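Local structure of 14 kDa fatty acid-binding protein (Schistosoma mansoni, 1VYG) at residues M3-G8 and R109-D114; W10-S15 and T37-V42; D19-K24 and T118-G123; R80-V85 and Q98-N103. The protein binds long-chain fatty acids such as arachidonic, oleic, palmitic and linolenic acid inside a beta-barrel and may take part in their transport. All blocks are in the same frame, centred on the assembly; numbering follows the deposited sequence.

Contact 1: residues M3-G8 and R109-D114; sequences MSSFLG and REVDGD. With ACD (arachidonic acid), chain B.
A chi1 of 174° turns the two methyls of Val111 to different partners: CG1, anti to the backbone N, meets Ser5, and CG2, anti to the carbonyl carbon, meets Phe6. Val111 CG2 stands 3.5 Å from the centroid of the Phe6 ring, almost on the ring normal, a CH-pi contact in which the methyl presses on the centre of one face. Val111 CG1 comes within 3.4 Å of Ser5 CB. At the rim of the same ring, the carbonyl O of Arg109 lies near the ring plane, 3.3 Å from Phe6 CZ, while Arg109 CB touches Phe6 CE2 at 3.8 Å. Beyond CB, the arginine runs away extended from CG to NE. Its NH2 gives a hydrogen bond to O1 of arachidonic acid (2.9 Å, N-H...O angle 160°), O1 lying at the edge of the guanidinium, near its plane, and NH1 is held by Gln96. Arg109 thus touches Phe6 through CB and its carbonyl and binds the carboxylate through its guanidinium; Arg129 and Tyr131 complete that site. The N-terminal loop closes one end of the barrel, where Phe6 also meets Phe44 edge-to-face and packs on Leu94, Met51 and Met116 of strands 93-99, 50-56 and 115-122.

Contact 2: residues W10-S15 and T37-V42; sequences WKLSES and TVTPTV
Val38 meets Leu12 through its backbone, the carbonyl O lying 3.6 Å from Leu12 CD2. At Thr39 the chain still runs as a loop; its CA and CB face the leucine, and OG1 lies near CE of Lys11. Pro40 then does double duty. Its ring CD sits 3.6 Å from Leu12 CD2, the two side chains lying side by side and pointing the same way, and its carbonyl O accepts the hydrogen bond of Leu12 N at 3.0 Å, with an almost straight N-H...O angle of 174°. Thr41 opens strand 41-47, which follows the helical lid and pairs with strand 8-16; it stands opposite Lys11 as a non-hydrogen-bonded antiparallel pair. The lysine, with CG anti to the backbone N (chi1 -176°) and a bend at chi2 (119°), carries its CD to within 3.2 Å of Thr41 OG1. Trp10 O also receives a CA-H...O contact from Thr41 CA. Val42 pairs with Trp10 across a hydrogen-bonded site, but both bonds, Val42 N to Trp10 O and Trp10 N to Val42 O, are weak because they bend. The Val42 O lies at the edge of the indole, whose NE1 is bonded to Phe6 O. One straight bond before the strand pairing and two bent ones within it thus act with a methylene-to-hydroxyl contact at Lys11 and apolar contact, closer at Leu12-Pro40 than at Trp10-Val42.

Contact 3: residues D19-K24 and T118-G123; sequences DAVMSK and TTVTVG. With ACD (arachidonic acid), chain B.
One turn of helix brackets Val21, the residue that meets Val122 and Val120 of the strand: the carbonyl O of Asp19 is gripped by Ser23 OG at 2.5 Å and by Ser23 N at 3.0 Å, the two donors reaching it from opposite faces of its plane. The carboxylate of Asp19 is engaged in turn by Arg32 and Asn36 of helix 29-37, so this turn is tied to the second helix of the lid. Toward the barrel, Val21 CG1 rests 3.6 Å from the carbonyl O of Val120, and Val21 CB lies 4.2 Å from Val122 CG2. Lys24 adds a second contact. Its CG is anti to the backbone N (chi1 157°), and the aliphatic chain slides past Val122 in the opposite direction, with Lys24 CG 3.6 Å from Val122 CG1. Lys24 CD comes to 3.3 Å from Val122 O, and a bend at chi3 beyond it turns the end of the chain so that NZ offers that oxygen only a weak hydrogen bond; its salt bridge is with Asp124. Farther along the strand, Val120 CG1 lies 3.8 Å from C6 of arachidonic acid, and Thr118 CG2 touches C2. The helix-turn-helix lid typical of fatty-acid-binding proteins is thus seated on strand 115-122 chiefly by valine methyls and lysine methylenes, while neighbouring methyls of the strand touch the fatty acid in the barrel interior.

Contact 4: residues R80-V85 and Q98-N103; sequences RNVKSV and QVDPKN
Arg80 and Asp100 form a salt bridge, NH2 to OD1 at 3.1 Å, in which OD1 is met on its anti side and the guanidinium and carboxylate planes stand 72° apart. A water extends the grip: it accepts from Arg80 NH1 and donates to Gln98 OE1, both at 2.6 Å, while Arg80 NE has a further salt bridge to Asp78. The other carboxylate oxygen, Asp100 OD2, takes Asn103 N at 3.0 Å and, weakly, Lys102 N. This Asx motif shapes the turn that leads toward strand 104-112, and it fixes the carboxylate that Arg80 uses. Strands 81-88 and 93-99 form a beta hairpin of the barrel wall, antiparallel, with Lys83 and Val99 as a hydrogen-bonded pair (Lys83 N to Val99 O and Val99 N to Lys83 O, each 2.8 Å); Ser84 and Gln98 make the adjoining non-hydrogen-bonded pair. On the Ser84-Gln98 face, Ser84 OG lies 3.7 Å from Gln98 CG but bonds to Glu74, and the bound arachidonic acid touches both Arg80 and Gln98. Val82 spreads its methyls, CG1 meeting Asp100 CB at 3.8 Å and CG2 lying against CG and NE2 of Gln98. Across the other face, the Lys83 chain, bent at chi3 and chi4, folds back until NZ stands 3.3 Å from Val99 CG1.

How the contacts relate
From the N terminus, 3-8 opens the loop that contact 1 closes at 109-114, joining the N-terminal loop to strand 104-112. Contact 2 begins at 10-15 and closes at 37-42, wholly within that span, pairing strands 8-16 and 41-47 across the two helices. Contact 3 starts between them at 19-24 and closes last, at 118-123, so it crosses both contacts 1 and 2 while tying the first helix to strand 115-122. Contact 4, the hairpin 80-85 with 98-103, follows contact 2 in series and lies within the spans of both 1 and 3. Trp10 touches contact 1, Asn103 touches contact 3, and all four contacts have a residue touching the fatty acid.

Contact 1: residues M3-G8 and R109-D114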
loop_
_atom_site.group_PDB
_atom_site.type_symbol
_atom_site.label_atom_id
_atom_site.label_comp_id
_atom_site.label_asym_id
_atom_site.label_seq_id
_atom_site.Cartn_x
_atom_site.Cartn_y
_atom_site.Cartn_z
ATOM N N MET A 3 6.786 -14.072 4.227
ATOM C CA MET A 3 5.623 -13.378 3.633
ATOM C C MET A 3 4.783 -14.296 2.768
ATOM O O MET A 3 4.303 -13.895 1.718
ATOM C CB MET A 3 6.041 -12.126 2.835
ATOM C CG MET A 3 7.060 -11.242 3.551
ATOM S SD MET A 3 6.985 -11.396 5.364
ATOM C CE MET A 3 5.822 -10.047 5.723
ATOM N N SER A 4 4.589 -15.519 3.245
ATOM C CA SER A 4 3.883 -16.560 2.502
ATOM C C SER A 4 2.399 -16.242 2.383
ATOM O O SER A 4 1.744 -16.576 1.390
ATOM C CB SER A 4 4.044 -17.922 3.200
ATOM O OG SER A 4 5.190 -17.937 4.032
ATOM N N SER A 5 1.874 -15.638 3.438
ATOM C CA SER A 5 0.478 -15.239 3.497
ATOM C C SER A 5 0.202 -14.066 2.543
ATOM O O SER A 5 -0.919 -13.890 2.067
ATOM C CB SER A 5 0.111 -14.863 4.936
ATOM O OG SER A 5 1.258 -14.482 5.688
ATOM N N PHE A 6 1.231 -13.267 2.279
ATOM C CA PHE A 6 1.103 -12.126 1.381
ATOM C C PHE A 6 1.072 -12.500 -0.074
ATOM O O PHE A 6 0.554 -11.741 -0.866
ATOM C CB PHE A 6 2.237 -11.138 1.589
ATOM C CG PHE A 6 1.958 -10.159 2.651
ATOM C CD1 PHE A 6 2.370 -10.399 3.951
ATOM C CD2 PHE A 6 1.244 -9.014 2.374
ATOM C CE1 PHE A 6 2.090 -9.509 4.936
ATOM C CE2 PHE A 6 0.985 -8.110 3.357
ATOM C CZ PHE A 6 1.397 -8.366 4.642
ATOM N N LEU A 7 1.643 -13.649 -0.425
ATOM C CA LEU A 7 1.687 -14.095 -1.811
ATOM C C LEU A 7 0.301 -14.292 -2.403
ATOM O O LEU A 7 -0.639 -14.671 -1.708
ATOM C CB LEU A 7 2.479 -15.393 -1.933
ATOM C CG LEU A 7 4.001 -15.255 -2.036
ATOM C CD1 LEU A 7 4.563 -13.883 -1.638
ATOM C CD2 LEU A 7 4.635 -16.350 -1.209
ATOM N N GLY A 8 0.194 -14.024 -3.698
ATOM C CA GLY A 8 -1.072 -14.080 -4.391
ATOM C C GLY A 8 -1.665 -12.716 -4.669
ATOM O O GLY A 8 -0.996 -11.703 -4.558
ATOM N N ARG A 109 0.339 -3.176 6.219
ATOM C CA ARG A 109 -0.420 -4.248 5.591
ATOM C C ARG A 109 -0.256 -5.489 6.438
ATOM O O ARG A 109 0.846 -5.865 6.774
ATOM C CB ARG A 109 0.104 -4.562 4.193
ATOM C CG ARG A 109 0.090 -3.372 3.239
ATOM C CD ARG A 109 0.447 -3.727 1.814
ATOM N NE ARG A 109 0.101 -2.623 0.941
ATOM C CZ ARG A 109 0.829 -1.511 0.814
ATOM N NH1 ARG A 109 1.989 -1.357 1.439
ATOM N NH2 ARG A 109 0.402 -0.545 0.028
ATOM N N GLU A 110 -1.362 -6.141 6.753
ATOM C CA GLU A 110 -1.372 -7.264 7.668
ATOM C C GLU A 110 -2.311 -8.336 7.131
ATOM O O GLU A 110 -3.479 -8.083 6.946
ATOM C CB GLU A 110 -1.861 -6.797 9.035
ATOM C CG GLU A 110 -1.621 -7.808 10.135
ATOM C CD GLU A 110 -2.216 -7.393 11.466
ATOM O OE1 GLU A 110 -2.644 -6.211 11.584
ATOM O OE2 GLU A 110 -2.267 -8.267 12.374
ATOM N N VAL A 111 -1.784 -9.521 6.861
ATOM C CA VAL A 111 -2.593 -10.643 6.419
ATOM C C VAL A 111 -3.202 -11.356 7.606
ATOM O O VAL A 111 -2.502 -11.724 8.523
ATOM C CB VAL A 111 -1.771 -11.658 5.615
ATOM C CG1 VAL A 111 -2.625 -12.887 5.293
ATOM C CG2 VAL A 111 -1.225 -11.003 4.336
ATOM N N ASP A 112 -4.514 -11.527 7.568
ATOM C CA ASP A 112 -5.245 -12.332 8.527
ATOM C C ASP A 112 -6.297 -13.170 7.776
ATOM O O ASP A 112 -7.439 -12.743 7.577
ATOM C CB ASP A 112 -5.903 -11.437 9.578
ATOM C CG ASP A 112 -6.544 -12.232 10.693
ATOM O OD1 ASP A 112 -7.149 -11.623 11.603
ATOM O OD2 ASP A 112 -6.476 -13.476 10.752
ATOM N N GLY A 113 -5.897 -14.370 7.376
ATOM C CA GLY A 113 -6.751 -15.269 6.658
ATOM C C GLY A 113 -6.949 -14.763 5.251
ATOM O O GLY A 113 -5.992 -14.668 4.479
ATOM N N ASP A 114 -8.198 -14.439 4.927
ATOM C CA ASP A 114 -8.564 -13.945 3.611
ATOM C C ASP A 114 -8.625 -12.427 3.549
ATOM O O ASP A 114 -8.931 -11.844 2.518
ATOM C CB ASP A 114 -9.905 -14.567 3.214
ATOM C CG ASP A 114 -9.775 -16.054 2.944
ATOM O OD1 ASP A 114 -8.641 -16.502 2.628
ATOM O OD2 ASP A 114 -10.744 -16.847 3.028
HETATM C C1 ACD B . -3.187 0.295 -0.390
HETATM C C2 ACD B . -2.757 1.499 0.404
HETATM C C3 ACD B . -2.036 2.460 -0.537
HETATM C C4 ACD B . -2.333 3.902 -0.118
HETATM C C5 ACD B . -1.088 4.580 0.444
HETATM C C6 ACD B . -1.077 5.920 0.526
HETATM C C7 ACD B . -2.273 6.743 0.090
HETATM C C8 ACD B . -1.701 7.826 -0.743
HETATM C C9 ACD B . -2.154 8.244 -1.921
HETATM C C10 ACD B . -3.339 7.716 -2.667
HETATM C C11 ACD B . -3.695 8.846 -3.597
HETATM C C12 ACD B . -4.665 8.776 -4.490
HETATM C C13 ACD B . -5.483 7.538 -4.661
HETATM C C14 ACD B . -5.442 7.123 -6.123
HETATM C C15 ACD B . -5.723 5.877 -6.522
HETATM C C16 ACD B . -6.148 4.778 -5.560
HETATM C C17 ACD B . -5.124 3.655 -5.527
HETATM C C18 ACD B . -4.927 3.066 -6.921
HETATM C C19 ACD B . -3.483 3.291 -7.346
HETATM C C20 ACD B . -3.194 2.798 -8.765
HETATM O O1 ACD B . -2.373 -0.477 -0.905
HETATM O O2 ACD B . -4.493 0.111 -0.532
#

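Contact 2: residues W10-S15 and T37-V42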
loop_
_atom_site.group_PDB
_atom_site.type_symbol
_atom_site.label_atom_id
_atom_site.label_comp_id
_atom_site.label_asym_id
_atom_site.label_seq_id
_atom_site.Cartn_x
_atom_site.Cartn_y
_atom_site.Cartn_z
ATOM N N TRP A 10 -5.103 -9.893 -4.436
ATOM C CA TRP A 10 -5.932 -9.274 -3.419
ATOM C C TRP A 10 -6.703 -8.152 -4.072
ATOM O O TRP A 10 -6.130 -7.365 -4.789
ATOM C CB TRP A 10 -5.063 -8.672 -2.311
ATOM C CG TRP A 10 -4.160 -9.627 -1.583
ATOM C CD1 TRP A 10 -2.848 -9.901 -1.865
ATOM C CD2 TRP A 10 -4.486 -10.408 -0.433
ATOM N NE1 TRP A 10 -2.350 -10.802 -0.965
ATOM C CE2 TRP A 10 -3.332 -11.137 -0.081
ATOM C CE3 TRP A 10 -5.637 -10.564 0.342
ATOM C CZ2 TRP A 10 -3.296 -11.992 0.996
ATOM C CZ3 TRP A 10 -5.594 -11.418 1.422
ATOM C CH2 TRP A 10 -4.433 -12.120 1.739
ATOM N N LYS A 11 -8.006 -8.081 -3.832
ATOM C CA LYS A 11 -8.834 -6.998 -4.364
ATOM C C LYS A 11 -9.338 -6.203 -3.181
ATOM O O LYS A 11 -9.738 -6.787 -2.186
ATOM C CB LYS A 11 -10.011 -7.548 -5.163
ATOM C CG LYS A 11 -10.894 -6.465 -5.864
ATOM C CD LYS A 11 -10.908 -6.639 -7.395
ATOM C CE LYS A 11 -12.184 -6.124 -8.058
ATOM N NZ LYS A 11 -12.824 -7.164 -8.945
ATOM N N LEU A 12 -9.303 -4.876 -3.288
ATOM C CA LEU A 12 -9.923 -4.001 -2.301
ATOM C C LEU A 12 -11.408 -4.307 -2.211
ATOM O O LEU A 12 -12.055 -4.517 -3.228
ATOM C CB LEU A 12 -9.723 -2.536 -2.689
ATOM C CG LEU A 12 -10.281 -1.462 -1.761
ATOM C CD1 LEU A 12 -9.436 -1.287 -0.545
ATOM C CD2 LEU A 12 -10.368 -0.176 -2.509
ATOM N N SER A 13 -11.929 -4.362 -0.985
ATOM C CA SER A 13 -13.345 -4.559 -0.749
ATOM C C SER A 13 -13.929 -3.454 0.088
ATOM O O SER A 13 -15.065 -3.059 -0.136
ATOM C CB SER A 13 -13.611 -5.904 -0.073
ATOM O OG SER A 13 -12.825 -6.065 1.085
ATOM N N GLU A 14 -13.195 -2.967 1.077
ATOM C CA GLU A 14 -13.662 -1.800 1.833
ATOM C C GLU A 14 -12.555 -0.828 2.184
ATOM O O GLU A 14 -11.421 -1.205 2.422
ATOM C CB GLU A 14 -14.382 -2.198 3.108
ATOM C CG GLU A 14 -14.544 -3.683 3.293
ATOM C CD GLU A 14 -14.902 -4.026 4.709
ATOM O OE1 GLU A 14 -14.345 -5.024 5.237
ATOM O OE2 GLU A 14 -15.751 -3.278 5.271
ATOM N N SER A 15 -12.934 0.436 2.222
ATOM C CA SER A 15 -12.028 1.511 2.535
ATOM C C SER A 15 -12.736 2.440 3.516
ATOM O O SER A 15 -13.820 2.904 3.231
ATOM C CB SER A 15 -11.673 2.252 1.254
ATOM O OG SER A 15 -10.849 3.378 1.525
ATOM N N THR A 37 -13.145 5.902 -5.545
ATOM C CA THR A 37 -13.981 5.009 -6.347
ATOM C C THR A 37 -13.320 3.662 -6.637
ATOM O O THR A 37 -13.904 2.609 -6.356
ATOM C CB THR A 37 -14.382 5.656 -7.696
ATOM O OG1 THR A 37 -13.217 6.081 -8.405
ATOM C CG2 THR A 37 -15.195 6.928 -7.488
ATOM N N VAL A 38 -12.112 3.683 -7.197
ATOM C CA VAL A 38 -11.521 2.458 -7.734
ATOM C C VAL A 38 -11.145 1.453 -6.658
ATOM O O VAL A 38 -10.846 1.805 -5.518
ATOM C CB VAL A 38 -10.275 2.702 -8.601
ATOM C CG1 VAL A 38 -10.489 3.880 -9.538
ATOM C CG2 VAL A 38 -9.037 2.889 -7.734
ATOM N N THR A 39 -11.164 0.194 -7.070
ATOM C CA THR A 39 -10.886 -0.935 -6.209
ATOM C C THR A 39 -9.690 -1.666 -6.816
ATOM O O THR A 39 -9.842 -2.518 -7.678
ATOM C CB THR A 39 -12.132 -1.847 -6.097
ATOM O OG1 THR A 39 -12.577 -2.246 -7.394
ATOM C CG2 THR A 39 -13.323 -1.070 -5.564
ATOM N N PRO A 40 -8.493 -1.310 -6.377
ATOM C CA PRO A 40 -7.294 -1.908 -6.927
ATOM C C PRO A 40 -7.179 -3.373 -6.577
ATOM O O PRO A 40 -7.820 -3.855 -5.641
ATOM C CB PRO A 40 -6.178 -1.125 -6.235
ATOM C CG PRO A 40 -6.799 0.043 -5.740
ATOM C CD PRO A 40 -8.146 -0.350 -5.319
ATOM N N THR A 41 -6.331 -4.049 -7.338
ATOM C CA THR A 41 -5.982 -5.420 -7.107
ATOM C C THR A 41 -4.493 -5.433 -6.943
ATOM O O THR A 41 -3.769 -5.159 -7.881
ATOM C CB THR A 41 -6.422 -6.276 -8.304
ATOM O OG1 THR A 41 -7.853 -6.293 -8.362
ATOM C CG2 THR A 41 -6.077 -7.749 -8.127
ATOM N N VAL A 42 -4.026 -5.722 -5.740
ATOM C CA VAL A 42 -2.596 -5.830 -5.516
ATOM C C VAL A 42 -2.170 -7.298 -5.460
ATOM O O VAL A 42 -2.874 -8.157 -4.972
ATOM C CB VAL A 42 -2.098 -4.994 -4.300
ATOM C CG1 VAL A 42 -3.057 -3.850 -3.999
ATOM C CG2 VAL A 42 -1.903 -5.826 -3.076
#

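Contact 3: residues D19-K24 and T118-G123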
loop_
_atom_site.group_PDB
_atom_site.type_symbol
_atom_site.label_atom_id
_atom_site.label_comp_id
_atom_site.label_asym_id
_atom_site.label_seq_id
_atom_site.Cartn_x
_atom_site.Cartn_y
_atom_site.Cartn_z
ATOM N N ASP A 19 -10.412 9.386 2.331
ATOM C CA ASP A 19 -10.368 10.763 1.854
ATOM C C ASP A 19 -9.644 11.676 2.836
ATOM O O ASP A 19 -9.025 12.658 2.427
ATOM C CB ASP A 19 -11.753 11.312 1.572
ATOM C CG ASP A 19 -11.718 12.504 0.619
ATOM O OD1 ASP A 19 -12.036 13.640 1.050
ATOM O OD2 ASP A 19 -11.391 12.397 -0.578
ATOM N N ALA A 20 -9.723 11.353 4.123
ATOM C CA ALA A 20 -9.001 12.106 5.131
ATOM C C ALA A 20 -7.491 12.027 4.923
ATOM O O ALA A 20 -6.818 13.066 4.979
ATOM C CB ALA A 20 -9.363 11.629 6.526
ATOM N N VAL A 21 -6.957 10.822 4.668
ATOM C CA VAL A 21 -5.502 10.660 4.690
ATOM C C VAL A 21 -4.898 11.347 3.503
ATOM O O VAL A 21 -3.803 11.903 3.593
ATOM C CB VAL A 21 -4.962 9.189 4.735
ATOM C CG1 VAL A 21 -5.678 8.355 5.768
ATOM C CG2 VAL A 21 -4.956 8.516 3.326
ATOM N N MET A 22 -5.610 11.330 2.393
ATOM C CA MET A 22 -5.010 11.794 1.165
ATOM C C MET A 22 -5.497 13.191 0.710
ATOM O O MET A 22 -4.994 13.733 -0.249
ATOM C CB MET A 22 -5.187 10.760 0.076
ATOM C CG MET A 22 -6.580 10.622 -0.404
ATOM S SD MET A 22 -6.654 9.228 -1.487
ATOM C CE MET A 22 -8.460 9.283 -1.907
ATOM N N SER A 23 -6.444 13.777 1.437
ATOM C CA SER A 23 -6.636 15.223 1.427
ATOM C C SER A 23 -5.436 15.809 2.140
ATOM O O SER A 23 -4.902 16.826 1.718
ATOM C CB SER A 23 -7.886 15.634 2.201
ATOM O OG SER A 23 -9.035 15.041 1.637
ATOM N N LYS A 24 -5.045 15.155 3.233
ATOM C CA LYS A 24 -3.906 15.553 4.041
ATOM C C LYS A 24 -2.600 15.365 3.290
ATOM O O LYS A 24 -1.624 16.055 3.568
ATOM C CB LYS A 24 -3.905 14.783 5.370
ATOM C CG LYS A 24 -2.567 14.675 6.053
ATOM C CD LYS A 24 -2.699 14.322 7.522
ATOM C CE LYS A 24 -2.474 15.518 8.406
ATOM N NZ LYS A 24 -2.323 15.124 9.829
ATOM N N THR A 118 -5.004 -3.019 5.306
ATOM C CA THR A 118 -4.029 -1.993 5.012
ATOM C C THR A 118 -4.419 -0.792 5.833
ATOM O O THR A 118 -5.431 -0.186 5.577
ATOM C CB THR A 118 -4.057 -1.639 3.535
ATOM O OG1 THR A 118 -3.538 -2.735 2.771
ATOM C CG2 THR A 118 -3.112 -0.475 3.230
ATOM N N THR A 119 -3.627 -0.483 6.852
ATOM C CA THR A 119 -3.815 0.710 7.639
ATOM C C THR A 119 -2.923 1.779 7.050
ATOM O O THR A 119 -1.769 1.534 6.829
ATOM C CB THR A 119 -3.432 0.425 9.083
ATOM O OG1 THR A 119 -4.099 -0.765 9.533
ATOM C CG2 THR A 119 -3.919 1.512 9.984
ATOM N N VAL A 120 -3.472 2.959 6.771
ATOM C CA VAL A 120 -2.666 4.051 6.239
ATOM C C VAL A 120 -2.729 5.269 7.167
ATOM O O VAL A 120 -3.790 5.754 7.492
ATOM C CB VAL A 120 -3.069 4.421 4.808
ATOM C CG1 VAL A 120 -2.028 5.325 4.202
ATOM C CG2 VAL A 120 -3.218 3.163 3.956
ATOM N N THR A 121 -1.565 5.752 7.584
ATOM C CA THR A 121 -1.476 6.779 8.606
ATOM C C THR A 121 -0.593 7.934 8.134
ATOM O O THR A 121 0.562 7.739 7.767
ATOM C CB THR A 121 -0.932 6.172 9.915
ATOM O OG1 THR A 121 -1.579 4.920 10.169
ATOM C CG2 THR A 121 -1.326 7.021 11.117
ATOM N N VAL A 122 -1.175 9.123 8.094
ATOM C CA VAL A 122 -0.420 10.337 7.897
ATOM C C VAL A 122 -0.616 11.194 9.136
ATOM O O VAL A 122 -1.674 11.785 9.344
ATOM C CB VAL A 122 -0.876 11.097 6.645
ATOM C CG1 VAL A 122 0.057 12.307 6.392
ATOM C CG2 VAL A 122 -0.899 10.155 5.440
ATOM N N GLY A 123 0.416 11.234 9.965
ATOM C CA GLY A 123 0.350 11.896 11.245
ATOM C C GLY A 123 -0.690 11.240 12.119
ATOM O O GLY A 123 -0.592 10.055 12.439
HETATM C C1 ACD B . -3.187 0.295 -0.390
HETATM C C2 ACD B . -2.757 1.499 0.404
HETATM C C3 ACD B . -2.036 2.460 -0.537
HETATM C C4 ACD B . -2.333 3.902 -0.118
HETATM C C5 ACD B . -1.088 4.580 0.444
HETATM C C6 ACD B . -1.077 5.920 0.526
HETATM C C7 ACD B . -2.273 6.743 0.090
HETATM C C8 ACD B . -1.701 7.826 -0.743
HETATM C C9 ACD B . -2.154 8.244 -1.921
HETATM C C10 ACD B . -3.339 7.716 -2.667
HETATM C C11 ACD B . -3.695 8.846 -3.597
HETATM C C12 ACD B . -4.665 8.776 -4.490
HETATM C C13 ACD B . -5.483 7.538 -4.661
HETATM C C14 ACD B . -5.442 7.123 -6.123
HETATM C C15 ACD B . -5.723 5.877 -6.522
HETATM C C16 ACD B . -6.148 4.778 -5.560
HETATM C C17 ACD B . -5.124 3.655 -5.527
HETATM C C18 ACD B . -4.927 3.066 -6.921
HETATM C C19 ACD B . -3.483 3.291 -7.346
HETATM C C20 ACD B . -3.194 2.798 -8.765
HETATM O O1 ACD B . -2.373 -0.477 -0.905
HETATM O O2 ACD B . -4.493 0.111 -0.532
#

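Contact 4: residues R80-V85 and Q98-N103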
loop_
_atom_site.group_PDB
_atom_site.type_symbol
_atom_site.label_atom_id
_atom_site.label_comp_id
_atom_site.label_asym_id
_atom_site.label_seq_id
_atom_site.Cartn_x
_atom_site.Cartn_y
_atom_site.Cartn_z
ATOM N N ARG A 80 3.488 11.570 -6.176
ATOM C CA ARG A 80 4.564 12.138 -5.338
ATOM C C ARG A 80 5.794 11.212 -5.513
ATOM O O ARG A 80 5.731 10.022 -5.696
ATOM C CB ARG A 80 4.086 12.187 -3.914
ATOM C CG ARG A 80 2.904 13.070 -3.687
ATOM C CD ARG A 80 2.336 12.788 -2.159
ATOM N NE ARG A 80 1.615 11.558 -2.046
ATOM C CZ ARG A 80 1.893 10.501 -1.335
ATOM N NH1 ARG A 80 1.139 9.439 -1.411
ATOM N NH2 ARG A 80 2.907 10.510 -0.515
ATOM N N ASN A 81 6.963 11.786 -5.696
ATOM C CA ASN A 81 8.223 11.060 -5.634
ATOM C C ASN A 81 8.555 10.926 -4.160
ATOM O O ASN A 81 8.780 11.931 -3.489
ATOM C CB ASN A 81 9.328 11.827 -6.379
ATOM C CG ASN A 81 9.026 11.974 -7.852
ATOM O OD1 ASN A 81 9.591 11.273 -8.673
ATOM N ND2 ASN A 81 8.092 12.854 -8.184
ATOM N N VAL A 82 8.543 9.692 -3.656
ATOM C CA VAL A 82 8.746 9.416 -2.226
ATOM C C VAL A 82 9.947 8.499 -1.976
ATOM O O VAL A 82 10.306 7.696 -2.826
ATOM C CB VAL A 82 7.490 8.751 -1.596
ATOM C CG1 VAL A 82 6.311 9.695 -1.645
ATOM C CG2 VAL A 82 7.151 7.402 -2.274
ATOM N N LYS A 83 10.556 8.614 -0.803
ATOM C CA LYS A 83 11.569 7.660 -0.374
ATOM C C LYS A 83 10.876 6.678 0.531
ATOM O O LYS A 83 10.333 7.066 1.573
ATOM C CB LYS A 83 12.687 8.341 0.420
ATOM C CG LYS A 83 13.561 9.308 -0.363
ATOM C CD LYS A 83 14.539 10.031 0.588
ATOM C CE LYS A 83 13.867 11.179 1.359
ATOM N NZ LYS A 83 13.218 10.748 2.642
ATOM N N SER A 84 10.911 5.406 0.159
ATOM C CA SER A 84 10.189 4.391 0.894
ATOM C C SER A 84 11.105 3.387 1.556
ATOM O O SER A 84 12.190 3.122 1.084
ATOM C CB SER A 84 9.225 3.687 -0.049
ATOM O OG SER A 84 8.509 4.651 -0.791
ATOM N N VAL A 85 10.668 2.851 2.680
ATOM C CA VAL A 85 11.255 1.647 3.234
ATOM C C VAL A 85 10.096 0.728 3.635
ATOM O O VAL A 85 9.121 1.193 4.214
ATOM C CB VAL A 85 12.191 1.966 4.435
ATOM C CG1 VAL A 85 11.426 2.566 5.638
ATOM C CG2 VAL A 85 12.922 0.738 4.861
ATOM N N GLN A 98 6.531 6.012 3.759
ATOM C CA GLN A 98 6.674 6.724 2.507
ATOM C C GLN A 98 6.966 8.154 2.887
ATOM O O GLN A 98 6.113 8.833 3.476
ATOM C CB GLN A 98 5.381 6.672 1.683
ATOM C CG GLN A 98 5.298 5.483 0.766
ATOM C CD GLN A 98 4.018 5.449 -0.047
ATOM O OE1 GLN A 98 2.956 5.804 0.441
ATOM N NE2 GLN A 98 4.125 5.020 -1.289
ATOM N N VAL A 99 8.165 8.609 2.547
ATOM C CA VAL A 99 8.590 9.938 2.933
ATOM C C VAL A 99 8.680 10.820 1.712
ATOM O O VAL A 99 9.459 10.578 0.805
ATOM C CB VAL A 99 9.915 9.930 3.703
ATOM C CG1 VAL A 99 10.301 11.353 4.100
ATOM C CG2 VAL A 99 9.786 9.066 4.952
ATOM N N ASP A 100 7.798 11.802 1.686
ATOM C CA ASP A 100 7.943 12.968 0.841
ATOM C C ASP A 100 8.183 14.180 1.775
ATOM O O ASP A 100 8.135 14.035 3.007
ATOM C CB ASP A 100 6.712 13.099 -0.071
ATOM C CG ASP A 100 5.500 13.623 0.645
ATOM O OD1 ASP A 100 4.480 12.894 0.798
ATOM O OD2 ASP A 100 5.480 14.780 1.066
ATOM N N PRO A 101 8.497 15.352 1.220
ATOM C CA PRO A 101 8.909 16.482 2.066
ATOM C C PRO A 101 7.771 17.193 2.800
ATOM O O PRO A 101 8.047 17.898 3.784
ATOM C CB PRO A 101 9.625 17.428 1.077
ATOM C CG PRO A 101 9.680 16.663 -0.266
ATOM C CD PRO A 101 8.545 15.695 -0.215
ATOM N N LYS A 102 6.533 17.046 2.335
ATOM C CA LYS A 102 5.373 17.536 3.079
ATOM C C LYS A 102 4.871 16.574 4.199
ATOM O O LYS A 102 4.436 17.027 5.256
ATOM C CB LYS A 102 4.242 17.884 2.109
ATOM C CG LYS A 102 4.600 18.966 1.087
ATOM C CD LYS A 102 3.329 19.655 0.522
ATOM C CE LYS A 102 3.072 19.319 -0.944
ATOM N NZ LYS A 102 1.964 20.136 -1.516
ATOM N N ASN A 103 4.967 15.263 3.979
ATOM C CA ASN A 103 4.347 14.281 4.857
ATOM C C ASN A 103 5.074 12.964 4.835
ATOM O O ASN A 103 5.801 12.679 3.903
ATOM C CB ASN A 103 2.915 13.998 4.400
ATOM C CG ASN A 103 1.939 15.030 4.870
ATOM O OD1 ASN A 103 1.683 15.155 6.067
ATOM N ND2 ASN A 103 1.373 15.777 3.926
HETATM O O HOH W 1 1.714 8.070 0.725
#